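Local coordinates for protein putative solute-binding component of ABC transporter (Clostridium phytofermentans, PDB 4YS6) that probably binds carbohydrate as the solute-binding component of an ABC transporter, here holding beta-D-glucopyranose, at residues 167-172 and 199-204; 236-241 and 259-264; 59-64 and 297-302. All blocks are in the same frame, centred on the assembly; numbering follows the deposited sequence.

Contact 1 of 3, residues 167-172 and 199-204; sequences LEIFTG and LVVKSG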
loop_
_atom_site.group_PDB
_atom_site.type_symbol
_atom_site.label_atom_id
_atom_site.label_comp_id
_atom_site.label_asym_id
_atom_site.label_seq_id
_atom_site.Cartn_x
_atom_site.Cartn_y
_atom_site.Cartn_z
ATOM N N LEU A 167 -0.321 -11.695 19.281
ATOM C CA LEU A 167 -0.340 -10.906 18.058
ATOM C C LEU A 167 0.990 -10.206 17.854
ATOM O O LEU A 167 1.574 -9.748 18.826
ATOM C CB LEU A 167 -1.441 -9.850 18.158
ATOM C CG LEU A 167 -1.545 -8.808 17.032
ATOM C CD1 LEU A 167 -2.086 -9.441 15.800
ATOM C CD2 LEU A 167 -2.410 -7.629 17.442
ATOM N N GLU A 168 1.475 -10.135 16.623
ATOM C CA GLU A 168 2.521 -9.158 16.286
ATOM C C GLU A 168 2.065 -8.336 15.088
ATOM O O GLU A 168 1.179 -8.744 14.352
ATOM C CB GLU A 168 3.866 -9.838 16.019
ATOM C CG GLU A 168 4.424 -10.630 17.241
ATOM C CD GLU A 168 4.897 -9.745 18.394
ATOM O OE1 GLU A 168 5.197 -8.556 18.163
ATOM O OE2 GLU A 168 4.993 -10.247 19.535
ATOM N N ILE A 169 2.679 -7.171 14.898
ATOM C CA ILE A 169 2.180 -6.174 13.959
ATOM C C ILE A 169 3.321 -5.622 13.119
ATOM O O ILE A 169 4.362 -5.276 13.665
ATOM C CB ILE A 169 1.522 -5.005 14.701
ATOM C CG1 ILE A 169 0.364 -5.467 15.590
ATOM C CG2 ILE A 169 1.020 -3.959 13.719
ATOM C CD1 ILE A 169 0.039 -4.460 16.683
ATOM N N PHE A 170 3.100 -5.567 11.809
ATOM C CA PHE A 170 4.067 -5.009 10.847
ATOM C C PHE A 170 3.338 -4.058 9.932
ATOM O O PHE A 170 2.442 -4.500 9.206
ATOM C CB PHE A 170 4.716 -6.095 10.011
ATOM C CG PHE A 170 5.684 -6.953 10.768
ATOM C CD1 PHE A 170 5.228 -7.849 11.725
ATOM C CD2 PHE A 170 7.050 -6.871 10.518
ATOM C CE1 PHE A 170 6.132 -8.618 12.441
ATOM C CE2 PHE A 170 7.942 -7.653 11.221
ATOM C CZ PHE A 170 7.477 -8.516 12.192
ATOM N N THR A 171 3.666 -2.769 9.979
ATOM C CA THR A 171 3.085 -1.847 9.006
ATOM C C THR A 171 4.179 -1.250 8.094
ATOM O O THR A 171 5.315 -1.748 8.021
ATOM C CB THR A 171 2.227 -0.742 9.696
ATOM O OG1 THR A 171 1.385 -0.091 8.721
ATOM C CG2 THR A 171 3.083 0.282 10.404
ATOM N N GLY A 172 3.804 -0.234 7.332
ATOM C CA GLY A 172 4.645 0.242 6.263
ATOM C C GLY A 172 5.589 1.344 6.676
ATOM O O GLY A 172 5.867 1.559 7.861
ATOM N N LEU A 199 -5.937 -9.750 23.252
ATOM C CA LEU A 199 -4.751 -9.818 22.390
ATOM C C LEU A 199 -3.529 -9.333 23.156
ATOM O O LEU A 199 -3.557 -8.277 23.799
ATOM C CB LEU A 199 -4.924 -8.962 21.149
ATOM C CG LEU A 199 -6.085 -9.365 20.267
ATOM C CD1 LEU A 199 -6.247 -8.313 19.175
ATOM C CD2 LEU A 199 -5.828 -10.725 19.659
ATOM N N VAL A 200 -2.470 -10.126 23.090
ATOM C CA VAL A 200 -1.217 -9.834 23.763
ATOM C C VAL A 200 -0.129 -9.716 22.730
ATOM O O VAL A 200 0.078 -10.628 21.932
ATOM C CB VAL A 200 -0.847 -10.930 24.742
ATOM C CG1 VAL A 200 0.593 -10.754 25.233
ATOM C CG2 VAL A 200 -1.830 -10.934 25.905
ATOM N N VAL A 201 0.587 -8.605 22.749
ATOM C CA VAL A 201 1.697 -8.433 21.813
ATOM C C VAL A 201 2.967 -8.685 22.607
ATOM O O VAL A 201 3.408 -7.819 23.374
ATOM C CB VAL A 201 1.681 -7.036 21.168
ATOM C CG1 VAL A 201 2.863 -6.864 20.237
ATOM C CG2 VAL A 201 0.386 -6.822 20.392
ATOM N N LYS A 202 3.543 -9.884 22.479
ATOM C CA LYS A 202 4.627 -10.273 23.377
ATOM C C LYS A 202 5.866 -9.377 23.252
ATOM O O LYS A 202 6.553 -9.127 24.242
ATOM C CB LYS A 202 5.053 -11.735 23.155
ATOM C CG LYS A 202 4.035 -12.765 23.601
ATOM C CD LYS A 202 4.613 -13.745 24.632
ATOM C CE LYS A 202 5.879 -14.435 24.135
ATOM N NZ LYS A 202 6.519 -15.389 25.104
ATOM N N SER A 203 6.151 -8.906 22.041
ATOM C CA SER A 203 7.278 -7.986 21.807
ATOM C C SER A 203 7.073 -6.608 22.433
ATOM O O SER A 203 8.035 -5.825 22.583
ATOM C CB SER A 203 7.520 -7.811 20.313
ATOM O OG SER A 203 6.513 -7.009 19.732
ATOM N N GLY A 204 5.826 -6.292 22.768
ATOM C CA GLY A 204 5.467 -4.978 23.286
ATOM C C GLY A 204 5.369 -3.870 22.237
ATOM O O GLY A 204 5.063 -2.727 22.569
#
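Leu167 and Val200 join the two segments: strands 165-170 and 199-200 run parallel, and Leu167 N donates to Val200 O at 2.9 Å, with an N-H...O angle of 167°. One residue further, Leu167 lies opposite Val201, CA to CA 4.9 Å. There the return link is a CH...O contact, Val201 CA reaching Leu167 O at 3.3 Å. Residues 201-204 form a type I turn, closed by Gly204 N on Val201 O.

Glu168 ties the strand to the turn. Its CG lies beside its own backbone N (chi1 -61°) and the chain bends at chi2, which brings the carboxylate round to the turn. Both oxygens are gripped on their syn sides by one residue: Ser203 OG donates to Glu168 OE1 at 2.6 Å, and Ser203 N donates to Glu168 OE2 at 3.1 Å. This two-point hold fixes the rotation of the carboxylate. Glu168 OE2 has a further partner in Tyr233 OH, and together Ser203 OG, Ser203 N and Tyr233 OH would be expected to favour the ionised form of the acid. A second partner, Ser205 N, positions the Ser203 hydroxyl.

Val201 spreads its two methyls. Val201 CG1 lies by Glu168 OE1 at 3.6 Å; Val201 CG2 meets Leu167 CD2 at 4.1 Å. The same Leu167 CD2 meets Leu199 CD1 at 4.3 Å, and Ile169 adds a looser touch on Val201.

The pair closes a beta-alpha-beta unit: strand 165-170, helix 177-195 and the short edge strand 199-200 of a four-stranded parallel sheet. Leu199 and Ile169 pack on helix 177-195, Glu168 and Phe170 rest on helix 218-232, and strand 241-244 flanks strand 165-170 on its other edge.

Contact 2 of 3, residues 236-241 and 259-264; sequences GTKLDA and ASYKGE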
loop_
_atom_site.group_PDB
_atom_site.type_symbol
_atom_site.label_atom_id
_atom_site.label_comp_id
_atom_site.label_asym_id
_atom_site.label_seq_id
_atom_site.Cartn_x
_atom_site.Cartn_y
_atom_site.Cartn_z
ATOM N N GLY A 236 7.469 -22.743 23.777
ATOM C CA GLY A 236 6.239 -23.331 23.288
ATOM C C GLY A 236 5.207 -22.328 22.809
ATOM O O GLY A 236 4.145 -22.732 22.331
ATOM N N THR A 237 5.505 -21.033 22.910
ATOM C CA THR A 237 4.479 -20.019 22.684
ATOM C C THR A 237 3.989 -20.038 21.242
ATOM O O THR A 237 4.768 -19.982 20.292
ATOM C CB THR A 237 4.976 -18.613 23.037
ATOM O OG1 THR A 237 5.425 -18.600 24.398
ATOM C CG2 THR A 237 3.855 -17.582 22.885
ATOM N N LYS A 238 2.675 -20.134 21.098
ATOM C CA LYS A 238 2.040 -20.044 19.794
ATOM C C LYS A 238 1.870 -18.578 19.429
ATOM O O LYS A 238 1.419 -17.765 20.236
ATOM C CB LYS A 238 0.680 -20.765 19.794
ATOM C CG LYS A 238 -0.079 -20.696 18.458
ATOM C CD LYS A 238 -1.298 -21.616 18.439
ATOM C CE LYS A 238 -2.191 -21.379 17.212
ATOM N NZ LYS A 238 -1.536 -20.610 16.103
ATOM N N LEU A 239 2.273 -18.250 18.211
ATOM C CA LEU A 239 1.981 -16.968 17.622
ATOM C C LEU A 239 0.668 -17.136 16.893
ATOM O O LEU A 239 0.580 -17.941 15.971
ATOM C CB LEU A 239 3.110 -16.554 16.677
ATOM C CG LEU A 239 2.920 -15.280 15.897
ATOM C CD1 LEU A 239 2.635 -14.135 16.807
ATOM C CD2 LEU A 239 4.182 -15.008 15.094
ATOM N N ASP A 240 -0.369 -16.428 17.333
ATOM C CA ASP A 240 -1.716 -16.677 16.810
ATOM C C ASP A 240 -2.027 -15.850 15.557
ATOM O O ASP A 240 -2.746 -16.319 14.672
ATOM C CB ASP A 240 -2.763 -16.392 17.884
ATOM C CG ASP A 240 -2.646 -17.346 19.082
ATOM O OD1 ASP A 240 -3.006 -18.533 18.919
ATOM O OD2 ASP A 240 -2.159 -16.941 20.167
ATOM N N ALA A 241 -1.485 -14.631 15.477
ATOM C CA ALA A 241 -1.724 -13.775 14.325
ATOM C C ALA A 241 -0.615 -12.782 14.113
ATOM O O ALA A 241 -0.037 -12.278 15.079
ATOM C CB ALA A 241 -3.056 -13.021 14.472
ATOM N N ALA A 259 11.611 -20.166 8.249
ATOM C CA ALA A 259 12.990 -20.455 8.636
ATOM C C ALA A 259 13.107 -20.914 10.080
ATOM O O ALA A 259 13.870 -21.829 10.380
ATOM C CB ALA A 259 13.857 -19.230 8.415
ATOM N N SER A 260 12.375 -20.275 10.980
ATOM C CA SER A 260 12.727 -20.343 12.407
ATOM C C SER A 260 11.625 -20.668 13.390
ATOM O O SER A 260 11.910 -21.000 14.524
ATOM C CB SER A 260 13.334 -19.012 12.839
ATOM O OG SER A 260 14.475 -18.712 12.065
ATOM N N TYR A 261 10.372 -20.552 12.990
ATOM C CA TYR A 261 9.283 -20.745 13.939
ATOM C C TYR A 261 8.792 -22.183 13.888
ATOM O O TYR A 261 8.555 -22.726 12.806
ATOM C CB TYR A 261 8.163 -19.773 13.627
ATOM C CG TYR A 261 6.896 -19.940 14.418
ATOM C CD1 TYR A 261 6.829 -19.614 15.758
ATOM C CD2 TYR A 261 5.740 -20.399 13.798
ATOM C CE1 TYR A 261 5.657 -19.762 16.466
ATOM C CE2 TYR A 261 4.576 -20.534 14.489
ATOM C CZ TYR A 261 4.527 -20.216 15.812
ATOM O OH TYR A 261 3.334 -20.365 16.472
ATOM N N LYS A 262 8.611 -22.787 15.059
ATOM C CA LYS A 262 8.248 -24.205 15.124
ATOM C C LYS A 262 6.825 -24.472 15.606
ATOM O O LYS A 262 6.446 -25.622 15.776
ATOM C CB LYS A 262 9.225 -24.949 16.036
ATOM C CG LYS A 262 9.354 -24.330 17.401
ATOM C CD LYS A 262 9.606 -25.363 18.484
ATOM C CE LYS A 262 9.790 -24.687 19.835
ATOM N NZ LYS A 262 8.653 -23.783 20.172
ATOM N N GLY A 263 6.031 -23.428 15.812
ATOM C CA GLY A 263 4.672 -23.606 16.304
ATOM C C GLY A 263 3.619 -23.734 15.208
ATOM O O GLY A 263 3.939 -23.802 14.011
ATOM N N GLU A 264 2.354 -23.770 15.616
ATOM C CA GLU A 264 1.251 -23.769 14.650
ATOM C C GLU A 264 1.221 -22.439 13.926
ATOM O O GLU A 264 1.382 -21.394 14.549
ATOM C CB GLU A 264 -0.088 -24.027 15.335
ATOM C CG GLU A 264 -0.280 -25.465 15.792
ATOM C CD GLU A 264 -0.110 -26.481 14.662
ATOM O OE1 GLU A 264 -0.520 -26.198 13.513
ATOM O OE2 GLU A 264 0.447 -27.567 14.925
#
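Gly236 starts the contact loosely, with Lys262 NZ 3.9 Å from Gly236 N. Lys262 NZ donates to Asp235 O, just before Gly236. Thr237 turns its side chain away, its OG1 bonded to Asp235 OD1, and offers its carbonyl instead: Thr237 O lies 3.9 Å from Tyr261 CE1, at the ring edge and near the ring plane.

Lys238 runs extended past the tyrosine hydroxyl, and a twist at chi4 (16°) brings its end round beside Glu264. Lys238 NZ makes a weak hydrogen bond to Glu264 O at 3.4 Å and another weak one to the neighbouring Leu239 O; a long salt bridge to Asp240 OD1, 3.8 Å from Lys238 NZ, completes a set of three modest interactions.

At Leu239 the contact tightens. Leu239 N donates to Tyr261 OH at 2.9 Å, nearly straight at 164°, and Leu239 CB packs on Tyr261 CZ at 4.0 Å. Tyr261 OH in turn donates to Glu264 O at 2.9 Å. Accepting one bond and donating another, the hydroxyl is fixed in rotation and links Leu239 of one loop to Glu264 of the other. The chain of 261-264 curls back over its own tyrosine, Gly263 N standing 3.4 Å above the plane of the Tyr261 ring, over its centre.

Asp240, the long partner of Lys238, is tied through OD2 to Asn166 N, at the sheet. Two connections of the alpha/beta lobe thus meet here: the loop leading from helix 218-232 into strand 241-244, and the one leaving helix 247-260 for strand 267-268. Leu239 and Tyr261 both also pack on helix 218-232, through Met225 and Ile229, and Leu239 reaches Glu168 of strand 165-170.

Contact 3 of 3, residues 59-64 and 297-302; sequences EKQLKD and LASQVV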
loop_
_atom_site.group_PDB
_atom_site.type_symbol
_atom_site.label_atom_id
_atom_site.label_comp_id
_atom_site.label_asym_id
_atom_site.label_seq_id
_atom_site.Cartn_x
_atom_site.Cartn_y
_atom_site.Cartn_z
ATOM N N GLU A 59 1.182 4.280 -18.326
ATOM C CA GLU A 59 1.764 4.563 -19.639
ATOM C C GLU A 59 0.838 4.104 -20.765
ATOM O O GLU A 59 0.577 4.833 -21.716
ATOM C CB GLU A 59 3.128 3.883 -19.768
ATOM C CG GLU A 59 3.841 4.197 -21.059
ATOM C CD GLU A 59 5.273 3.706 -21.033
ATOM O OE1 GLU A 59 5.485 2.532 -20.667
ATOM O OE2 GLU A 59 6.180 4.497 -21.356
ATOM N N LYS A 60 0.332 2.877 -20.663
ATOM C CA LYS A 60 -0.529 2.336 -21.699
ATOM C C LYS A 60 -1.786 3.168 -21.871
ATOM O O LYS A 60 -2.156 3.496 -22.989
ATOM C CB LYS A 60 -0.924 0.891 -21.383
ATOM C CG LYS A 60 -1.959 0.324 -22.354
ATOM C CD LYS A 60 -2.403 -1.068 -21.948
ATOM C CE LYS A 60 -3.375 -1.655 -22.965
ATOM N NZ LYS A 60 -4.651 -0.891 -23.048
ATOM N N GLN A 61 -2.444 3.488 -20.758
ATOM C CA GLN A 61 -3.734 4.157 -20.822
ATOM C C GLN A 61 -3.569 5.621 -21.211
ATOM O O GLN A 61 -4.398 6.143 -21.933
ATOM C CB GLN A 61 -4.469 4.002 -19.498
ATOM C CG GLN A 61 -4.818 2.546 -19.230
ATOM C CD GLN A 61 -5.709 2.369 -18.034
ATOM O OE1 GLN A 61 -6.645 3.140 -17.829
ATOM N NE2 GLN A 61 -5.451 1.324 -17.256
ATOM N N LEU A 62 -2.495 6.271 -20.767
ATOM C CA LEU A 62 -2.224 7.634 -21.255
ATOM C C LEU A 62 -1.975 7.667 -22.759
ATOM O O LEU A 62 -2.482 8.542 -23.464
ATOM C CB LEU A 62 -1.026 8.236 -20.534
ATOM C CG LEU A 62 -1.325 8.686 -19.112
ATOM C CD1 LEU A 62 -0.040 9.008 -18.404
ATOM C CD2 LEU A 62 -2.267 9.911 -19.082
ATOM N N LYS A 63 -1.187 6.721 -23.268
ATOM C CA LYS A 63 -0.911 6.710 -24.703
ATOM C C LYS A 63 -2.177 6.431 -25.499
ATOM O O LYS A 63 -2.411 7.053 -26.551
ATOM C CB LYS A 63 0.182 5.700 -25.027
ATOM C CG LYS A 63 1.521 6.129 -24.482
ATOM C CD LYS A 63 2.639 5.182 -24.873
ATOM C CE LYS A 63 3.975 5.716 -24.391
ATOM N NZ LYS A 63 5.088 4.757 -24.626
ATOM N N ASP A 64 -3.022 5.547 -24.989
ATOM C CA ASP A 64 -4.310 5.272 -25.626
ATOM C C ASP A 64 -5.200 6.508 -25.673
ATOM O O ASP A 64 -6.003 6.665 -26.595
ATOM C CB ASP A 64 -5.058 4.156 -24.890
ATOM C CG ASP A 64 -4.700 2.766 -25.398
ATOM O OD1 ASP A 64 -4.525 2.596 -26.627
ATOM O OD2 ASP A 64 -4.612 1.840 -24.562
ATOM N N LEU A 297 -7.305 1.918 -11.021
ATOM C CA LEU A 297 -6.739 3.154 -10.490
ATOM C C LEU A 297 -6.178 3.994 -11.637
ATOM O O LEU A 297 -6.459 5.195 -11.725
ATOM C CB LEU A 297 -5.658 2.858 -9.451
ATOM C CG LEU A 297 -4.984 4.068 -8.808
ATOM C CD1 LEU A 297 -6.001 4.992 -8.207
ATOM C CD2 LEU A 297 -4.002 3.590 -7.729
ATOM N N ALA A 298 -5.404 3.369 -12.525
ATOM C CA ALA A 298 -4.838 4.076 -13.667
ATOM C C ALA A 298 -5.940 4.672 -14.532
ATOM O O ALA A 298 -5.819 5.812 -14.985
ATOM C CB ALA A 298 -3.949 3.177 -14.488
ATOM N N SER A 299 -7.023 3.929 -14.737
ATOM C CA SER A 299 -8.141 4.424 -15.529
ATOM C C SER A 299 -8.739 5.690 -14.924
ATOM O O SER A 299 -9.057 6.646 -15.639
ATOM C CB SER A 299 -9.220 3.338 -15.660
ATOM O OG SER A 299 -10.311 3.857 -16.406
ATOM N N GLN A 300 -8.868 5.711 -13.605
ATOM C CA GLN A 300 -9.452 6.852 -12.922
ATOM C C GLN A 300 -8.515 8.048 -13.038
ATOM O O GLN A 300 -8.961 9.183 -13.256
ATOM C CB GLN A 300 -9.736 6.532 -11.461
ATOM C CG GLN A 300 -10.886 5.584 -11.279
ATOM C CD GLN A 300 -12.153 6.091 -11.948
ATOM O OE1 GLN A 300 -12.654 5.488 -12.894
ATOM N NE2 GLN A 300 -12.654 7.215 -11.479
ATOM N N VAL A 301 -7.213 7.796 -12.926
ATOM C CA VAL A 301 -6.254 8.889 -13.065
ATOM C C VAL A 301 -6.279 9.479 -14.478
ATOM O O VAL A 301 -6.254 10.718 -14.650
ATOM C CB VAL A 301 -4.856 8.424 -12.690
ATOM C CG1 VAL A 301 -3.797 9.471 -13.084
ATOM C CG2 VAL A 301 -4.827 8.167 -11.210
ATOM N N VAL A 302 -6.377 8.636 -15.509
ATOM C CA VAL A 302 -6.432 9.161 -16.868
ATOM C C VAL A 302 -7.708 9.975 -17.072
ATOM O O VAL A 302 -7.670 10.967 -17.787
ATOM C CB VAL A 302 -6.307 8.036 -17.912
ATOM C CG1 VAL A 302 -6.523 8.562 -19.329
ATOM C CG2 VAL A 302 -4.917 7.393 -17.791
#
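Gln61 spans the groove between the two helices and lays its amide against the backbone ridge at Ala298 and Ser299. With CG beside the backbone N (chi1 -65°) and the chain extended beyond it, the carboxamide is carried straight across. Its two ends then part. Gln61 NE2 passes over Ala298 CB at 3.7 Å on its way to a hydrogen bond with Arg295 O, one turn back on the same helix as Ala298. Gln61 OE1 faces Ser299, 3.0 Å from Ser299 CA and 3.4 Å from Ser299 CB. Ser299 N is also near, but at a poor angle for a hydrogen bond, so the oxygen packs tightly on Ser299, and the nitrogen makes the hydrogen bond to Arg295 O.

One turn on from Ala298, Val302 comes from the other helix. Its CG2 methyl, beside the backbone N, drops between Gln61 CB at 3.8 Å and Leu62 CD2 at 3.9 Å, so one methyl touches two consecutive residues. The leucine and valine side chains meet at a slant.

The helix segments run roughly alike, 36° apart, with axes 9.4 Å apart at closest approach.

These are helices 50-64 and 294-309, distant in sequence but adjacent on one lobe. Ala298 and Val301 also pack on Met58, about a turn before Gln61 and Leu62; beneath, Leu62 rests on Val69 of strand 68-73, and Leu297 and Val301 rest on strand 135-139.

How the contacts relate
Contacts 1 and 2 adjoin in one lobe, their centres 14 Å apart. They are stitched where strands 165-170 and 241-244 run side by side: Glu168 N lies 3.0 Å from Ala241 O, probably a hydrogen bond, and Glu168 CG packs on Leu239 CD1 at 4.0 Å. Contact 3 belongs to the other lobe, across the chain's centre, with its centre 38 Å from that of contact 1 and 44 Å from that of contact 2. Glucose is bound between the lobes. The Ala298 side chain is about 14 Å from it; helix 50-64 begins with pocket residues Arg50 and Trp51, and helix 294-309 follows Lys292. Asp176 and Asn178 follow the strand of contact 1.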